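Local coordinates for protein Esterase/lipase (Uncultured bacterium, PDB 3K6K) that probably hydrolyses carboxylic ester bonds, as an alpha/beta hydrolase-fold esterase/lipase related to hormone-sensitive lipase, at residues A[218-223]-A[228-233]; A[129-134]-A[160-165]; A[259-264]-A[269-274]. All coordinates share one frame; numbering follows the deposited sequence.

Interaction 1 of 3, residues A[218-223]-A[228-233]; sequences LYVGGE and PLISPV
The turn that closes helix 209-220 of this alpha/beta hydrolase folds back on the loop leading to strand 243-248, and I230 of that loop packs against V220 and E223. Contact is made by both branches of the isoleucine. Its CG2 methyl lies 4.2 Å from CG2 of V220, the two side chains crossing at about a right angle. With CG1 anti to the carbonyl carbon (chi1 -62°) and the chain extended beyond it, CD1 of I230 is carried to 3.8 Å from CB of E223, so the glutamate joins through its aliphatic root. G221, with positive phi, breaks the helix, and the weak bond from E223 N to V220 O (3.4 Å) spans the turn. A water provides the polar link: it lies 2.8 Å from OH of Y219 and donates to O of L229, also at 2.8 Å. Phenol and loop carbonyl are thus joined without touching directly. S231 OG, within the loop segment, is hydrogen-bonded to R225 O and L190 N, which ties the loop down. F127 packs on Y219, E223 and I230, the Y219 ring stacks with Y91, and helix 158-172 meets Y219 through L162 and P232 through T164 and A165.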
loop_
_atom_site.group_PDB
_atom_site.type_symbol
_atom_site.label_atom_id
_atom_site.label_comp_id
_atom_site.label_asym_id
_atom_site.label_seq_id
_atom_site.Cartn_x
_atom_site.Cartn_y
_atom_site.Cartn_z
ATOM N N LEU A 218 21.750 19.535 -7.606
ATOM C CA LEU A 218 22.588 19.211 -8.772
ATOM C C LEU A 218 21.794 18.649 -9.955
ATOM O O LEU A 218 22.136 18.869 -11.125
ATOM C CB LEU A 218 23.767 18.299 -8.390
ATOM C CG LEU A 218 24.621 18.808 -7.211
ATOM C CD1 LEU A 218 25.549 17.713 -6.611
ATOM C CD2 LEU A 218 25.412 20.106 -7.545
ATOM N N TYR A 219 20.721 17.932 -9.648
ATOM C CA TYR A 219 19.882 17.378 -10.683
ATOM C C TYR A 219 18.919 18.423 -11.239
ATOM O O TYR A 219 18.774 18.545 -12.452
ATOM C CB TYR A 219 19.093 16.213 -10.117
ATOM C CG TYR A 219 18.264 15.473 -11.141
ATOM C CD1 TYR A 219 16.874 15.333 -10.975
ATOM C CD2 TYR A 219 18.871 14.899 -12.271
ATOM C CE1 TYR A 219 16.105 14.640 -11.907
ATOM C CE2 TYR A 219 18.119 14.216 -13.211
ATOM C CZ TYR A 219 16.733 14.068 -13.008
ATOM O OH TYR A 219 16.002 13.377 -13.933
ATOM N N VAL A 220 18.270 19.150 -10.335
ATOM C CA VAL A 220 17.238 20.129 -10.656
ATOM C C VAL A 220 17.849 21.334 -11.366
ATOM O O VAL A 220 17.625 21.567 -12.573
ATOM C CB VAL A 220 16.562 20.622 -9.383
ATOM C CG1 VAL A 220 15.609 21.681 -9.702
ATOM C CG2 VAL A 220 15.814 19.496 -8.680
ATOM N N GLY A 221 18.611 22.085 -10.567
ATOM C CA GLY A 221 19.456 23.221 -10.973
ATOM C C GLY A 221 18.964 24.348 -11.869
ATOM O O GLY A 221 19.434 24.511 -12.985
ATOM N N GLY A 222 18.008 25.115 -11.387
ATOM C CA GLY A 222 17.446 26.143 -12.247
ATOM C C GLY A 222 16.031 25.688 -12.563
ATOM O O GLY A 222 15.108 26.492 -12.437
ATOM N N GLU A 223 15.845 24.422 -12.963
ATOM C CA GLU A 223 14.477 23.843 -13.108
ATOM C C GLU A 223 13.524 23.971 -11.894
ATOM O O GLU A 223 13.941 24.340 -10.788
ATOM C CB GLU A 223 14.526 22.386 -13.595
ATOM C CG GLU A 223 14.923 22.211 -15.061
ATOM C CD GLU A 223 13.979 22.916 -16.030
ATOM O OE1 GLU A 223 14.333 23.008 -17.229
ATOM O OE2 GLU A 223 12.895 23.378 -15.608
ATOM N N PRO A 228 6.578 17.859 -13.223
ATOM C CA PRO A 228 6.071 16.493 -13.141
ATOM C C PRO A 228 7.144 15.462 -13.423
ATOM O O PRO A 228 7.148 14.450 -12.782
ATOM C CB PRO A 228 4.994 16.461 -14.227
ATOM C CG PRO A 228 4.486 17.823 -14.209
ATOM C CD PRO A 228 5.681 18.717 -14.014
ATOM N N LEU A 229 8.074 15.736 -14.333
ATOM C CA LEU A 229 9.112 14.750 -14.732
ATOM C C LEU A 229 10.307 14.675 -13.776
ATOM O O LEU A 229 11.157 13.775 -13.884
ATOM C CB LEU A 229 9.619 15.051 -16.151
ATOM C CG LEU A 229 8.922 14.354 -17.313
ATOM C CD1 LEU A 229 7.429 14.304 -17.108
ATOM C CD2 LEU A 229 9.253 15.119 -18.556
ATOM N N ILE A 230 10.359 15.619 -12.845
ATOM C CA ILE A 230 11.315 15.627 -11.748
ATOM C C ILE A 230 10.675 15.013 -10.470
ATOM O O ILE A 230 11.211 14.093 -9.856
ATOM C CB ILE A 230 11.778 17.114 -11.462
ATOM C CG1 ILE A 230 12.486 17.727 -12.670
ATOM C CG2 ILE A 230 12.701 17.224 -10.230
ATOM C CD1 ILE A 230 13.039 19.125 -12.405
ATOM N N SER A 231 9.555 15.583 -10.047
ATOM C CA SER A 231 8.784 15.120 -8.878
ATOM C C SER A 231 7.396 14.536 -9.280
ATOM O O SER A 231 6.322 15.208 -9.147
ATOM C CB SER A 231 8.642 16.223 -7.835
ATOM O OG SER A 231 9.914 16.714 -7.375
ATOM N N PRO A 232 7.396 13.265 -9.736
ATOM C CA PRO A 232 6.185 12.689 -10.316
ATOM C C PRO A 232 4.979 12.745 -9.380
ATOM O O PRO A 232 3.836 12.681 -9.816
ATOM C CB PRO A 232 6.647 11.257 -10.642
ATOM C CG PRO A 232 8.112 11.405 -10.959
ATOM C CD PRO A 232 8.520 12.302 -9.816
ATOM N N VAL A 233 5.221 12.913 -8.092
ATOM C CA VAL A 233 4.145 13.188 -7.174
ATOM C C VAL A 233 3.196 14.337 -7.668
ATOM O O VAL A 233 1.988 14.310 -7.436
ATOM C CB VAL A 233 4.730 13.359 -5.757
ATOM C CG1 VAL A 233 3.964 14.278 -4.959
ATOM C CG2 VAL A 233 4.815 12.002 -5.060
HETATM O O HOH W 1 13.537 12.637 -12.940
#

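Interaction 2 of 3, residues A[129-134]-A[160-165]; sequences AAVDDC and GGLTTA
A130 begins the contact as helix 129-145 passes helix 158-172, its CB methyl set 4.0 Å from CD2 of L162 and a little farther from CD1, so the small residue meets the forked end of the leucine. V131 follows at the point where the backbones come nearest, its CA 6.4 Å from CA of L162. Its CG1 is anti to the backbone N (chi1 -179°), which leaves CG2 as the branch that meets the leucine, 3.7 Å from L162 CD2. D133 turns to a partner outside the contact and forms a salt bridge with R120. One turn beyond A130, C134 approaches the base of the same leucine side chain: SG stands 4.1 Å from L162 CB. C134 N is also bonded to A130 O, keeping the two residues on one face of the helix. L162 is therefore held at its root by sulfur and at its tip by two methyl-bearing neighbours, with F86 of strand 82-86, Y119 and Y91 as further neighbours. The segment axes approach to 9.7 Å and cross at -60°, an open angle that concentrates the touching around one leucine. No hydrogen bond or salt bridge joins the two segments; their buried contact is made by apolar groups and one sulfur, implying that shape and exclusion of water, rather than directional bonding, hold these helices together.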
loop_
_atom_site.group_PDB
_atom_site.type_symbol
_atom_site.label_atom_id
_atom_site.label_comp_id
_atom_site.label_asym_id
_atom_site.label_seq_id
_atom_site.Cartn_x
_atom_site.Cartn_y
_atom_site.Cartn_z
ATOM N N ALA A 129 18.577 14.891 -18.489
ATOM C CA ALA A 129 19.411 13.895 -19.152
ATOM C C ALA A 129 19.012 12.429 -18.862
ATOM O O ALA A 129 18.758 11.643 -19.797
ATOM C CB ALA A 129 20.892 14.139 -18.865
ATOM N N ALA A 130 18.967 12.078 -17.578
ATOM C CA ALA A 130 18.645 10.698 -17.137
ATOM C C ALA A 130 17.272 10.223 -17.631
ATOM O O ALA A 130 17.118 9.054 -18.058
ATOM C CB ALA A 130 18.729 10.599 -15.580
ATOM N N VAL A 131 16.286 11.118 -17.590
ATOM C CA VAL A 131 15.036 10.796 -18.218
ATOM C C VAL A 131 15.166 10.437 -19.695
ATOM O O VAL A 131 14.641 9.371 -20.119
ATOM C CB VAL A 131 14.021 11.881 -18.060
ATOM C CG1 VAL A 131 12.759 11.459 -18.707
ATOM C CG2 VAL A 131 13.778 12.164 -16.613
ATOM N N ASP A 132 15.862 11.265 -20.503
ATOM C CA ASP A 132 15.825 10.957 -21.950
ATOM C C ASP A 132 16.507 9.636 -22.236
ATOM O O ASP A 132 16.086 8.895 -23.120
ATOM C CB ASP A 132 16.440 12.032 -22.821
ATOM C CG ASP A 132 15.830 13.390 -22.603
ATOM O OD1 ASP A 132 16.619 14.345 -22.730
ATOM O OD2 ASP A 132 14.598 13.501 -22.314
ATOM N N ASP A 133 17.533 9.338 -21.437
ATOM C CA ASP A 133 18.268 8.110 -21.494
ATOM C C ASP A 133 17.343 6.884 -21.205
ATOM O O ASP A 133 17.307 5.856 -21.975
ATOM C CB ASP A 133 19.365 8.221 -20.421
ATOM C CG ASP A 133 20.646 8.964 -20.900
ATOM O OD1 ASP A 133 20.693 9.460 -22.060
ATOM O OD2 ASP A 133 21.637 9.025 -20.097
ATOM N N CYS A 134 16.572 7.002 -20.106
ATOM C CA CYS A 134 15.591 5.945 -19.700
ATOM C C CYS A 134 14.581 5.661 -20.811
ATOM O O CYS A 134 14.383 4.498 -21.214
ATOM C CB CYS A 134 14.907 6.298 -18.373
ATOM S SG CYS A 134 16.035 6.244 -16.943
ATOM N N GLY A 160 13.681 4.683 -8.735
ATOM C CA GLY A 160 12.208 4.681 -8.591
ATOM C C GLY A 160 11.504 5.927 -9.156
ATOM O O GLY A 160 10.488 5.808 -9.838
ATOM N N GLY A 161 12.031 7.108 -8.858
ATOM C CA GLY A 161 11.598 8.331 -9.541
ATOM C C GLY A 161 11.526 8.212 -11.061
ATOM O O GLY A 161 10.482 8.463 -11.670
ATOM N N LEU A 162 12.638 7.802 -11.658
ATOM C CA LEU A 162 12.758 7.644 -13.083
ATOM C C LEU A 162 11.901 6.551 -13.662
ATOM O O LEU A 162 11.481 6.672 -14.825
ATOM C CB LEU A 162 14.225 7.433 -13.486
ATOM C CG LEU A 162 15.229 8.537 -13.084
ATOM C CD1 LEU A 162 16.623 7.964 -13.089
ATOM C CD2 LEU A 162 15.121 9.818 -14.030
ATOM N N THR A 163 11.662 5.460 -12.918
ATOM C CA THR A 163 10.725 4.482 -13.419
ATOM C C THR A 163 9.307 5.035 -13.632
ATOM O O THR A 163 8.654 4.651 -14.580
ATOM C CB THR A 163 10.731 3.117 -12.709
ATOM O OG1 THR A 163 9.375 2.712 -12.349
ATOM C CG2 THR A 163 11.662 3.054 -11.585
ATOM N N THR A 164 8.856 5.969 -12.799
ATOM C CA THR A 164 7.632 6.707 -13.099
ATOM C C THR A 164 7.804 7.762 -14.194
ATOM O O THR A 164 7.276 7.556 -15.313
ATOM C CB THR A 164 6.982 7.225 -11.879
ATOM O OG1 THR A 164 6.590 6.086 -11.139
ATOM C CG2 THR A 164 5.717 8.043 -12.215
ATOM N N ALA A 165 8.540 8.842 -13.897
ATOM C CA ALA A 165 8.988 9.822 -14.928
ATOM C C ALA A 165 9.267 9.301 -16.358
ATOM O O ALA A 165 8.633 9.713 -17.296
ATOM C CB ALA A 165 10.183 10.570 -14.408
#

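Interaction 3 of 3, residues A[259-264]-A[269-274]; sequences TLAERA and VSVELK. With SO4 (sulfate ion), chain F; SO4 (sulfate ion), chain I.
A264 and A261 of helix 254-266 pack directly on V269 and V271 at the entry to strand 271-276, and here the contact is tight. The A264 methyl CB meets V271 CG2 at 3.8 Å, while A261 CB faces the other branch, V271 CG1, at 3.9 Å; the valine, with CG1 anti to its nitrogen (chi1 -178°), straddles the two alanines. The backbone adds one bond, V269 N to A264 O at 3.0 Å, with the donor tilted 33° from the carbonyl plane. The helix's other face is polar and carries ions. R263 NE reaches OE2 of E262 at 2.9 Å, almost straight and in the guanidinium plane, using the anti lone pair of the carboxylate. NH1 and NH2 of R263 both grip O4 of one sulfate, NH2 at 2.6 Å. Replacing R263 with an alanine would probably leave E262 OE2 without its salt-bridge mate and this sulfate without the two N-H donors of R263. W195 of the second subunit makes a cation-pi contact with R263, so that face is also interface. Strand 243-248, helix 254-266 and strand 271-276 form a beta-alpha-beta unit at the edge of the alpha/beta hydrolase sheet, which continues through an antiparallel pairing of strand 271-276 with the second subunit.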
loop_
_atom_site.group_PDB
_atom_site.type_symbol
_atom_site.label_atom_id
_atom_site.label_comp_id
_atom_site.label_asym_id
_atom_site.label_seq_id
_atom_site.Cartn_x
_atom_site.Cartn_y
_atom_site.Cartn_z
ATOM N N THR A 259 2.549 8.947 -0.613
ATOM C CA THR A 259 1.974 10.032 -1.452
ATOM C C THR A 259 1.823 9.709 -2.914
ATOM O O THR A 259 0.778 10.017 -3.522
ATOM C CB THR A 259 2.686 11.370 -1.323
ATOM O OG1 THR A 259 2.682 11.753 0.041
ATOM C CG2 THR A 259 1.900 12.494 -2.107
ATOM N N LEU A 260 2.842 9.113 -3.495
ATOM C CA LEU A 260 2.663 8.553 -4.816
ATOM C C LEU A 260 1.511 7.544 -4.890
ATOM O O LEU A 260 0.841 7.403 -5.939
ATOM C CB LEU A 260 3.925 7.838 -5.240
ATOM C CG LEU A 260 4.427 7.674 -6.695
ATOM C CD1 LEU A 260 4.821 6.200 -6.980
ATOM C CD2 LEU A 260 3.656 8.370 -7.846
ATOM N N ALA A 261 1.321 6.777 -3.834
ATOM C CA ALA A 261 0.205 5.819 -3.828
ATOM C C ALA A 261 -1.109 6.640 -3.811
ATOM O O ALA A 261 -2.015 6.373 -4.587
ATOM C CB ALA A 261 0.308 4.846 -2.621
ATOM N N GLU A 262 -1.198 7.644 -2.933
ATOM C CA GLU A 262 -2.378 8.478 -2.909
ATOM C C GLU A 262 -2.760 8.929 -4.336
ATOM O O GLU A 262 -3.889 8.629 -4.845
ATOM C CB GLU A 262 -2.157 9.704 -2.014
ATOM C CG GLU A 262 -3.407 10.504 -1.742
ATOM C CD GLU A 262 -3.149 11.521 -0.716
ATOM O OE1 GLU A 262 -3.448 11.297 0.448
ATOM O OE2 GLU A 262 -2.542 12.540 -1.048
ATOM N N ARG A 263 -1.798 9.560 -5.004
ATOM C CA ARG A 263 -2.048 10.280 -6.208
ATOM C C ARG A 263 -2.108 9.328 -7.390
ATOM O O ARG A 263 -2.924 9.474 -8.339
ATOM C CB ARG A 263 -0.996 11.390 -6.430
ATOM C CG ARG A 263 -0.821 12.363 -5.197
ATOM C CD ARG A 263 -2.182 12.986 -4.720
ATOM N NE ARG A 263 -1.981 13.884 -3.567
ATOM C CZ ARG A 263 -1.520 15.139 -3.648
ATOM N NH1 ARG A 263 -1.241 15.664 -4.839
ATOM N NH2 ARG A 263 -1.332 15.871 -2.542
ATOM N N ALA A 264 -1.270 8.327 -7.373
ATOM C CA ALA A 264 -1.385 7.400 -8.491
ATOM C C ALA A 264 -2.791 6.684 -8.409
ATOM O O ALA A 264 -3.491 6.534 -9.426
ATOM C CB ALA A 264 -0.252 6.490 -8.536
ATOM N N VAL A 269 -4.596 4.506 -11.291
ATOM C CA VAL A 269 -3.508 3.536 -11.493
ATOM C C VAL A 269 -3.680 2.441 -10.434
ATOM O O VAL A 269 -4.041 2.759 -9.319
ATOM C CB VAL A 269 -2.106 4.260 -11.330
ATOM C CG1 VAL A 269 -0.969 3.301 -11.414
ATOM C CG2 VAL A 269 -1.901 5.272 -12.381
ATOM N N SER A 270 -3.458 1.172 -10.775
ATOM C CA SER A 270 -3.421 0.090 -9.740
ATOM C C SER A 270 -2.189 0.319 -8.878
ATOM O O SER A 270 -1.121 0.584 -9.421
ATOM C CB SER A 270 -3.314 -1.272 -10.373
ATOM O OG SER A 270 -3.248 -2.270 -9.384
ATOM N N VAL A 271 -2.328 0.265 -7.550
ATOM C CA VAL A 271 -1.173 0.486 -6.726
ATOM C C VAL A 271 -1.213 -0.441 -5.546
ATOM O O VAL A 271 -2.225 -0.552 -4.836
ATOM C CB VAL A 271 -1.038 1.947 -6.181
ATOM C CG1 VAL A 271 0.248 2.068 -5.368
ATOM C CG2 VAL A 271 -0.965 2.973 -7.302
ATOM N N GLU A 272 -0.096 -1.112 -5.335
ATOM C CA GLU A 272 0.062 -1.931 -4.149
ATOM C C GLU A 272 1.329 -1.525 -3.457
ATOM O O GLU A 272 2.403 -1.482 -4.060
ATOM C CB GLU A 272 0.138 -3.399 -4.544
ATOM C CG GLU A 272 -0.855 -3.779 -5.607
ATOM C CD GLU A 272 -0.709 -5.255 -6.058
ATOM O OE1 GLU A 272 -0.689 -5.480 -7.303
ATOM O OE2 GLU A 272 -0.595 -6.157 -5.158
ATOM N N LEU A 273 1.217 -1.228 -2.195
ATOM C CA LEU A 273 2.290 -0.670 -1.454
ATOM C C LEU A 273 2.437 -1.513 -0.206
ATOM O O LEU A 273 1.437 -1.701 0.499
ATOM C CB LEU A 273 1.901 0.715 -1.071
ATOM C CG LEU A 273 2.740 1.741 -0.289
ATOM C CD1 LEU A 273 2.056 2.110 0.993
ATOM C CD2 LEU A 273 4.208 1.404 -0.107
ATOM N N LYS A 274 3.662 -2.013 0.053
ATOM C CA LYS A 274 3.987 -2.618 1.311
ATOM C C LYS A 274 5.072 -1.800 2.042
ATOM O O LYS A 274 6.068 -1.383 1.468
ATOM C CB LYS A 274 4.437 -4.068 1.098
ATOM C CG LYS A 274 4.515 -4.903 2.368
ATOM C CD LYS A 274 4.780 -6.352 1.961
ATOM C CE LYS A 274 4.874 -7.334 3.137
ATOM N NZ LYS A 274 4.848 -8.678 2.466
HETATM S S SO4 F . -0.142 19.040 -2.667
HETATM O O1 SO4 F . 0.329 18.717 -1.316
HETATM O O2 SO4 F . -1.579 19.384 -2.569
HETATM O O3 SO4 F . 0.700 20.086 -3.269
HETATM O O4 SO4 F . -0.027 17.919 -3.588
HETATM S S SO4 I . 0.257 10.914 2.841
HETATM O O1 SO4 I . 1.615 10.462 3.159
HETATM O O2 SO4 I . -0.353 11.426 4.075
HETATM O O3 SO4 I . 0.345 11.925 1.764
HETATM O O4 SO4 I . -0.622 9.831 2.401
#

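How the interactions relate
The three contacts follow one another along the chain, interaction 2 first, then 1, then 3. Interactions 1 and 2, with centres about 11 Å apart, share a wall: Y219 OH lies 3.7 Å from both L162 CD2 and V131 CG2, and L229 O is 3.4 Å from A165 CB. Interaction 3 stands about 20 Å from interaction 1, centre to centre, yet V233, at the end of segment 228-233, packs on the helix of interaction 3, its CG2 3.8 Å from L260 N. Interactions 2 and 3 do not touch, their nearest atoms being about 5 Å apart. In interaction 2, L162 lies near what is probably the nucleophile elbow without touching it, whereas interaction 3 belongs to the dimer edge.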